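Local coordinates for Mab-21 domain-containing protein (Tribolium castaneum, PDB 7LT2), which senses double-stranded RNA in innate immunity and makes the cyclic dinucleotide 2',3'-cGAMP from ATP and GTP, at residues S30-F35 against E69-D74. Numbering follows the deposited sequence.
Sequences SVLRTF and EEFDLD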
loop_
_atom_site.group_PDB
_atom_site.type_symbol
_atom_site.label_atom_id
_atom_site.label_comp_id
_atom_site.label_asym_id
_atom_site.label_seq_id
_atom_site.Cartn_x
_atom_site.Cartn_y
_atom_site.Cartn_z
ATOM N N SER A 30 -9.071 7.847 -13.381
ATOM C CA SER A 30 -9.683 9.004 -14.027
ATOM C C SER A 30 -10.554 9.787 -13.050
ATOM O O SER A 30 -10.515 11.025 -13.025
ATOM C CB SER A 30 -10.496 8.553 -15.244
ATOM O OG SER A 30 -10.990 9.669 -15.969
ATOM N N VAL A 31 -11.345 9.094 -12.231
ATOM C CA VAL A 31 -12.117 9.778 -11.193
ATOM C C VAL A 31 -11.196 10.587 -10.286
ATOM O O VAL A 31 -11.468 11.752 -9.973
ATOM C CB VAL A 31 -12.947 8.767 -10.384
ATOM C CG1 VAL A 31 -13.469 9.409 -9.103
ATOM C CG2 VAL A 31 -14.094 8.236 -11.231
ATOM N N LEU A 32 -10.081 9.982 -9.864
ATOM C CA LEU A 32 -9.190 10.660 -8.928
ATOM C C LEU A 32 -8.447 11.827 -9.579
ATOM O O LEU A 32 -8.191 12.835 -8.908
ATOM C CB LEU A 32 -8.212 9.653 -8.320
ATOM C CG LEU A 32 -8.887 8.582 -7.452
ATOM C CD1 LEU A 32 -7.903 7.446 -7.145
ATOM C CD2 LEU A 32 -9.437 9.187 -6.161
ATOM N N ARG A 33 -8.105 11.731 -10.870
ATOM C CA ARG A 33 -7.505 12.888 -11.535
ATOM C C ARG A 33 -8.475 14.063 -11.566
ATOM O O ARG A 33 -8.078 15.214 -11.339
ATOM C CB ARG A 33 -7.049 12.527 -12.950
ATOM C CG ARG A 33 -5.652 11.931 -13.016
ATOM C CD ARG A 33 -5.130 11.889 -14.446
ATOM N NE ARG A 33 -5.902 10.959 -15.259
ATOM C CZ ARG A 33 -5.634 9.665 -15.370
ATOM N NH1 ARG A 33 -4.590 9.121 -14.768
ATOM N NH2 ARG A 33 -6.434 8.899 -16.104
ATOM N N THR A 34 -9.753 13.795 -11.839
ATOM C CA THR A 34 -10.752 14.858 -11.785
ATOM C C THR A 34 -10.803 15.487 -10.399
ATOM O O THR A 34 -10.865 16.716 -10.266
ATOM C CB THR A 34 -12.130 14.316 -12.168
ATOM O OG1 THR A 34 -12.067 13.722 -13.471
ATOM C CG2 THR A 34 -13.158 15.443 -12.184
ATOM N N PHE A 35 -10.761 14.661 -9.353
ATOM C CA PHE A 35 -10.825 15.193 -7.997
ATOM C C PHE A 35 -9.579 16.005 -7.656
ATOM O O PHE A 35 -9.682 17.084 -7.057
ATOM C CB PHE A 35 -11.022 14.051 -6.995
ATOM C CG PHE A 35 -11.361 14.525 -5.610
ATOM C CD1 PHE A 35 -12.678 14.722 -5.234
ATOM C CD2 PHE A 35 -10.361 14.793 -4.696
ATOM C CE1 PHE A 35 -12.988 15.170 -3.962
ATOM C CE2 PHE A 35 -10.664 15.240 -3.429
ATOM C CZ PHE A 35 -11.982 15.431 -3.064
ATOM N N GLU A 69 -10.840 -4.061 -2.439
ATOM C CA GLU A 69 -11.775 -3.242 -1.678
ATOM C C GLU A 69 -11.280 -1.818 -1.454
ATOM O O GLU A 69 -12.099 -0.898 -1.362
ATOM C CB GLU A 69 -12.082 -3.910 -0.337
ATOM C CG GLU A 69 -13.071 -5.056 -0.479
ATOM C CD GLU A 69 -13.085 -5.977 0.717
ATOM O OE1 GLU A 69 -12.054 -6.066 1.414
ATOM O OE2 GLU A 69 -14.132 -6.616 0.957
ATOM N N GLU A 70 -9.964 -1.616 -1.377
ATOM C CA GLU A 70 -9.439 -0.279 -1.110
ATOM C C GLU A 70 -8.005 -0.170 -1.607
ATOM O O GLU A 70 -7.317 -1.173 -1.800
ATOM C CB GLU A 70 -9.493 0.053 0.384
ATOM C CG GLU A 70 -8.686 -0.905 1.246
ATOM C CD GLU A 70 -8.581 -0.444 2.685
ATOM O OE1 GLU A 70 -8.309 0.756 2.905
ATOM O OE2 GLU A 70 -8.767 -1.282 3.591
ATOM N N PHE A 71 -7.561 1.073 -1.806
ATOM C CA PHE A 71 -6.141 1.365 -1.950
ATOM C C PHE A 71 -5.881 2.782 -1.457
ATOM O O PHE A 71 -6.806 3.535 -1.139
ATOM C CB PHE A 71 -5.637 1.166 -3.394
ATOM C CG PHE A 71 -6.178 2.154 -4.397
ATOM C CD1 PHE A 71 -7.369 1.904 -5.058
ATOM C CD2 PHE A 71 -5.468 3.301 -4.715
ATOM C CE1 PHE A 71 -7.859 2.794 -6.001
ATOM C CE2 PHE A 71 -5.954 4.199 -5.655
ATOM C CZ PHE A 71 -7.152 3.944 -6.296
ATOM N N ASP A 72 -4.599 3.123 -1.371
ATOM C CA ASP A 72 -4.152 4.434 -0.914
ATOM C C ASP A 72 -3.745 5.299 -2.097
ATOM O O ASP A 72 -2.911 4.892 -2.912
ATOM C CB ASP A 72 -2.961 4.309 0.036
ATOM C CG ASP A 72 -3.356 3.893 1.432
ATOM O OD1 ASP A 72 -4.567 3.717 1.701
ATOM O OD2 ASP A 72 -2.437 3.742 2.263
ATOM N N LEU A 73 -4.302 6.504 -2.171
ATOM C CA LEU A 73 -3.767 7.524 -3.068
ATOM C C LEU A 73 -2.723 8.309 -2.286
ATOM O O LEU A 73 -3.060 9.188 -1.490
ATOM C CB LEU A 73 -4.864 8.439 -3.600
ATOM C CG LEU A 73 -4.361 9.385 -4.701
ATOM C CD1 LEU A 73 -4.007 8.590 -5.949
ATOM C CD2 LEU A 73 -5.404 10.445 -5.001
ATOM N N ASP A 74 -1.452 7.976 -2.496
ATOM C CA ASP A 74 -0.356 8.710 -1.873
ATOM C C ASP A 74 -0.111 9.966 -2.697
ATOM O O ASP A 74 0.445 9.908 -3.799
ATOM C CB ASP A 74 0.891 7.839 -1.775
ATOM C CG ASP A 74 0.737 6.719 -0.770
ATOM O OD1 ASP A 74 0.021 6.909 0.242
ATOM O OD2 ASP A 74 1.315 5.639 -0.996
#
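L32 projects from helix 18-42 toward strand 70-77 and lays its CD1 methyl against the far end of the F71 ring and the CD1 methyl of L73. The same L32 methyl makes both contacts: it stands 3.7 Å from F71 CZ, with CE2 the next ring atom, and 4.2 Å from L73 CD1. CG of L32 is anti to its carbonyl carbon (chi1 -65°), which extends the branch from the helix surface to the strand. The methyl meets the ring obliquely, and the two side chains approach head-on, one from the helix and one from the strand, and touch at their far atoms. The F71 side chain leaves the strand at an angle; with CG set between the backbone N and the carbonyl carbon (chi1 68°), the ring swings toward the helix. L73 points more directly at it. No hydrogen bond joins the segments; the contact is apolar and buried, and L32 and L73 are the nearest backbone pair, their CA atoms 8.6 Å apart.

Around this small cluster, Y60 meets F71 edge-to-face, V192 of strand 188-200 packs against both F71 and L73, and Y55 of strand 50-56 touches the same two residues. Backbone hydrogen bonds from F71 and L73 to D193 tie the strand to its parallel neighbour.

Side chains alternate along the strand: F71 and L73 turn into the core facing helix 18-42, while E70 and D72, which probably bind the catalytic magnesium as in related enzymes, project from the other side. D193, on the neighbouring strand, probably supplies the third acidic ligand. A hydrophobic face on the helix side backing a pair of acidic metal ligands spaced two residues apart is the arrangement of the nucleotidyltransferase fold shared by cGAS and the Mab-21 family.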